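Local coordinates for protein glycine betaine/carnitine/choline ABC transporter (Staphylococcus aureus subsp. aureus Mu50, PDB 3O66) that probably binds glycine betaine, carnitine or choline as the substrate-binding component of an ABC transporter, at residues Lys89-Ile92 / Ala93-Gly97; Gly72-Leu75 / Thr76-Lys80. All coordinates share one frame; numbering follows the deposited sequence. Where two conformers were deposited one is given.

Contact 1 (Lys89-Ile92 / Ala93-Gly97); sequences KAMI and ATQQG
The carbonyl oxygen Ala-90 O takes two hydrogen bonds from one residue, Thr-94. The side-chain hydroxyl OG1 of Thr-94 donates to Ala-90 O at 2.7 Å. The backbone Thr-94 N donates to the same oxygen at 3.0 Å. The two donors come from opposite faces of the carbonyl plane. The hydroxyl can reach back one turn because OG1 sits beside its own backbone N, anti to the carbonyl carbon (chi1 -52°). Regular i to i+4 backbone bonds run on both sides of this pair, from Ala-93 N to Lys-89 O and from Gln-95 N to Met-91 O.

The side chain of Met-91, a selenomethionine, crosses that of Gln-95 at a slant. Its CG lies 3.7 Å from Gln-95 NE2, and its SE is 3.8 Å from the same nitrogen. The amide nitrogen is held by Asp-108 OD1. On another side of the helix, Ile-92 and Gln-96 run side by side in the same direction, with Ile-92 CG2 3.6 Å from Gln-96 CD.

The hydroxyl of buried Thr-94 gives its proton to the carbonyl four residues back, as threonines inside helices commonly do. That leaves its surface suited to apolar packing against Leu-75 and Phe-106.

Contact 2 (Gly72-Leu75 / Thr76-Lys80); sequences GTDL and TGALK
Gly-77 N donates to Thr-73 O at 2.9 Å at the C-terminal end of helix 71-76, but the bond is bent, with an N-H...O angle of 135°. Gly-77 is the first residue to leave helical backbone angles. Water 1 gives Thr-73 O a second hydrogen bond at 2.8 Å and is also bonded to Thr-76 OG1.

Asp-74 O is taken by Leu-79 N, five residues on, at 2.9 Å. This bond is straighter, at 166°, and the donor lies almost in line with the C=O bond. Ala-78 N is close to Asp-74 O, but the angle is too poor for a hydrogen bond. Ala-78 N donates instead to water 2 at 3.0 Å. Water 2 in turn donates to Asp-74 OD1 at 2.7 Å, so the aspartate satisfies this backbone N-H through a water. The other carboxylate oxygen, OD2, makes a salt bridge to Arg-69, which probably favours the charged form of Asp-74. The type I turn from Gly-77 to Lys-80 is closed by Lys-80 N bonding to Gly-77 O.

The apolar part is small. Leu-79 CD1 meets Leu-75 CD1 at 3.9 Å, and Leu-79 CB rests on the carbonyl of Leu-75. Leu-75 CG is anti to the backbone N (chi1 -176°), on the carbonyl side, and this brings CD1 to Leu-79, whose side chain it crosses at an angle.

Helix 71-76 follows directly on strand 65-70 of one of the two mixed sheets. Phe-98 of helix 87-102 touches both Asp-74 and Leu-79, and Phe-102 adds to the packing on Leu-79. Leu-79 O also accepts a hydrogen bond from Lys-101, so the turn after the short helix is held against helix 87-102.

From the N terminus, strand 65-70 leads into helix 71-76, and contact 2 comes first. It closes the turn that ends this helix. The chain then runs through a loop to helix 87-102, where contact 1 lies within a single helix and closes no loop beyond its own turns. The contacts are in series, neither nested nor crossed. The centres of contact 1 and contact 2 are about 10 Å apart, and the two touch by packing. Leu-79 CD2 lies 3.5 Å from Gly-97 C, and Leu-75 CB lies 3.7 Å from Thr-94 OG1. Together they pack two consecutive helices beside the sheet that contains strands 65-70 and 104-106.

Contact 1 (Lys89-Ile92 / Ala93-Gly97)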
loop_
_atom_site.group_PDB
_atom_site.type_symbol
_atom_site.label_atom_id
_atom_site.label_comp_id
_atom_site.label_asym_id
_atom_site.label_seq_id
_atom_site.Cartn_x
_atom_site.Cartn_y
_atom_site.Cartn_z
ATOM N N LYS A 89 16.666 -0.232 -5.488
ATOM C CA LYS A 89 17.248 1.114 -5.684
ATOM C C LYS A 89 16.221 2.229 -5.404
ATOM O O LYS A 89 16.594 3.315 -4.951
ATOM C CB LYS A 89 17.812 1.259 -7.095
ATOM C CG LYS A 89 19.107 0.478 -7.341
ATOM C CD LYS A 89 19.637 0.826 -8.735
ATOM C CE LYS A 89 20.117 -0.387 -9.493
ATOM N NZ LYS A 89 21.595 -0.399 -9.691
ATOM N N ALA A 90 14.940 1.956 -5.677
ATOM C CA ALA A 90 13.879 2.902 -5.333
ATOM C C ALA A 90 13.792 3.073 -3.824
ATOM O O ALA A 90 13.585 4.191 -3.335
ATOM C CB ALA A 90 12.498 2.441 -5.888
HETATM N N MSE A 91 13.914 1.975 -3.082
HETATM C CA MSE A 91 13.790 2.054 -1.616
HETATM C C MSE A 91 15.002 2.769 -1.012
HETATM O O MSE A 91 14.860 3.603 -0.119
HETATM C CB MSE A 91 13.582 0.679 -0.963
HETATM C CG MSE A 91 13.385 0.766 0.575
HETATM SE SE MSE A 91 11.895 1.951 1.092
HETATM C CE MSE A 91 10.580 0.549 1.267
ATOM N N ILE A 92 16.191 2.434 -1.497
ATOM C CA ILE A 92 17.405 3.113 -1.053
ATOM C C ILE A 92 17.319 4.637 -1.294
ATOM O O ILE A 92 17.653 5.441 -0.404
ATOM C CB ILE A 92 18.673 2.511 -1.724
ATOM C CG1 ILE A 92 18.954 1.113 -1.149
ATOM C CG2 ILE A 92 19.902 3.445 -1.524
ATOM C CD1 ILE A 92 19.919 0.254 -1.994
ATOM N N ALA A 93 16.902 5.033 -2.495
ATOM C CA ALA A 93 16.740 6.462 -2.817
ATOM C C ALA A 93 15.717 7.120 -1.886
ATOM O O ALA A 93 15.910 8.239 -1.456
ATOM C CB ALA A 93 16.312 6.653 -4.273
ATOM N N THR A 94 14.622 6.426 -1.588
ATOM C CA THR A 94 13.615 6.959 -0.667
ATOM C C THR A 94 14.153 7.136 0.766
ATOM O O THR A 94 13.917 8.161 1.422
ATOM C CB THR A 94 12.327 6.085 -0.684
ATOM O OG1 THR A 94 11.905 5.931 -2.039
ATOM C CG2 THR A 94 11.196 6.767 0.095
ATOM N N GLN A 95 14.856 6.136 1.265
ATOM C CA GLN A 95 15.350 6.196 2.641
ATOM C C GLN A 95 16.436 7.270 2.817
ATOM O O GLN A 95 16.430 7.997 3.810
ATOM C CB GLN A 95 15.848 4.809 3.080
ATOM C CG GLN A 95 14.704 3.826 3.219
ATOM C CD GLN A 95 15.129 2.392 3.439
ATOM O OE1 GLN A 95 16.216 1.974 3.019
ATOM N NE2 GLN A 95 14.251 1.614 4.085
ATOM N N GLN A 96 17.315 7.382 1.824
ATOM C CA GLN A 96 18.420 8.358 1.835
ATOM C C GLN A 96 17.812 9.777 1.795
ATOM O O GLN A 96 18.171 10.639 2.582
ATOM C CB GLN A 96 19.358 8.127 0.629
ATOM C CG GLN A 96 20.294 6.908 0.763
ATOM C CD GLN A 96 21.175 6.659 -0.487
ATOM O OE1 GLN A 96 20.858 7.116 -1.605
ATOM N NE2 GLN A 96 22.277 5.913 -0.302
ATOM N N GLY A 97 16.837 9.971 0.910
ATOM C CA GLY A 97 16.137 11.241 0.766
ATOM C C GLY A 97 15.410 11.695 2.026
ATOM O O GLY A 97 15.534 12.855 2.424
#

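Contact 2 (Gly72-Leu75 / Thr76-Lys80)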
loop_
_atom_site.group_PDB
_atom_site.type_symbol
_atom_site.label_atom_id
_atom_site.label_comp_id
_atom_site.label_asym_id
_atom_site.label_seq_id
_atom_site.Cartn_x
_atom_site.Cartn_y
_atom_site.Cartn_z
ATOM N N GLY A 72 7.123 4.810 -3.825
ATOM C CA GLY A 72 6.987 5.471 -5.125
ATOM C C GLY A 72 6.221 6.786 -5.036
ATOM O O GLY A 72 6.474 7.718 -5.807
ATOM N N THR A 73 5.282 6.875 -4.099
ATOM C CA THR A 73 4.531 8.114 -3.933
ATOM C C THR A 73 5.449 9.158 -3.342
ATOM O O THR A 73 5.488 10.295 -3.818
ATOM C CB THR A 73 3.353 7.942 -2.997
ATOM O OG1 THR A 73 2.428 7.017 -3.581
ATOM C CG2 THR A 73 2.662 9.314 -2.767
ATOM N N ASP A 74 6.171 8.785 -2.289
ATOM C CA ASP A 74 6.977 9.783 -1.596
ATOM C C ASP A 74 8.283 10.182 -2.322
ATOM O O ASP A 74 8.783 11.299 -2.143
ATOM C CB ASP A 74 7.200 9.345 -0.159
ATOM C CG ASP A 74 5.994 9.634 0.707
ATOM O OD1 ASP A 74 5.520 10.789 0.719
ATOM O OD2 ASP A 74 5.486 8.701 1.346
ATOM N N LEU A 75 8.811 9.266 -3.138
ATOM C CA LEU A 75 9.983 9.551 -3.950
ATOM C C LEU A 75 9.740 10.629 -5.009
ATOM O O LEU A 75 10.618 11.467 -5.238
ATOM C CB LEU A 75 10.559 8.289 -4.603
ATOM C CG LEU A 75 11.851 8.441 -5.414
ATOM C CD1 LEU A 75 12.998 9.018 -4.567
ATOM C CD2 LEU A 75 12.276 7.126 -6.014
ATOM N N THR A 76 8.587 10.590 -5.676
ATOM C CA THR A 76 8.288 11.611 -6.672
ATOM C C THR A 76 7.474 12.786 -6.110
ATOM O O THR A 76 7.412 13.856 -6.721
ATOM C CB THR A 76 7.588 11.019 -7.917
ATOM O OG1 THR A 76 6.315 10.505 -7.536
ATOM C CG2 THR A 76 8.442 9.903 -8.554
ATOM N N GLY A 77 6.827 12.572 -4.968
ATOM C CA GLY A 77 6.044 13.606 -4.324
ATOM C C GLY A 77 6.949 14.413 -3.412
ATOM O O GLY A 77 7.636 15.325 -3.864
ATOM N N ALA A 78 6.971 14.056 -2.131
ATOM C CA ALA A 78 7.698 14.832 -1.135
ATOM C C ALA A 78 9.175 15.056 -1.507
ATOM O O ALA A 78 9.691 16.172 -1.375
ATOM C CB ALA A 78 7.575 14.155 0.228
ATOM N N LEU A 79 9.845 14.011 -2.002
ATOM C CA LEU A 79 11.266 14.120 -2.333
ATOM C C LEU A 79 11.530 14.832 -3.656
ATOM O O LEU A 79 12.655 15.269 -3.900
ATOM C CB LEU A 79 11.935 12.749 -2.321
ATOM C CG LEU A 79 12.054 12.115 -0.938
ATOM C CD1 LEU A 79 12.748 10.767 -1.045
ATOM C CD2 LEU A 79 12.841 13.084 0.009
ATOM N N LYS A 80 10.507 14.956 -4.502
ATOM C CA LYS A 80 10.621 15.678 -5.787
ATOM C C LYS A 80 11.645 15.054 -6.740
ATOM O O LYS A 80 12.266 15.776 -7.535
ATOM C CB LYS A 80 11.011 17.155 -5.556
ATOM C CG LYS A 80 9.904 18.104 -5.090
ATOM C CD LYS A 80 10.518 19.384 -4.517
ATOM C CE LYS A 80 9.893 20.662 -5.094
ATOM N NZ LYS A 80 8.829 21.253 -4.231
HETATM O O HOH W 1 3.823 11.284 -5.846
HETATM O O HOH W 2 4.579 12.692 -0.925
#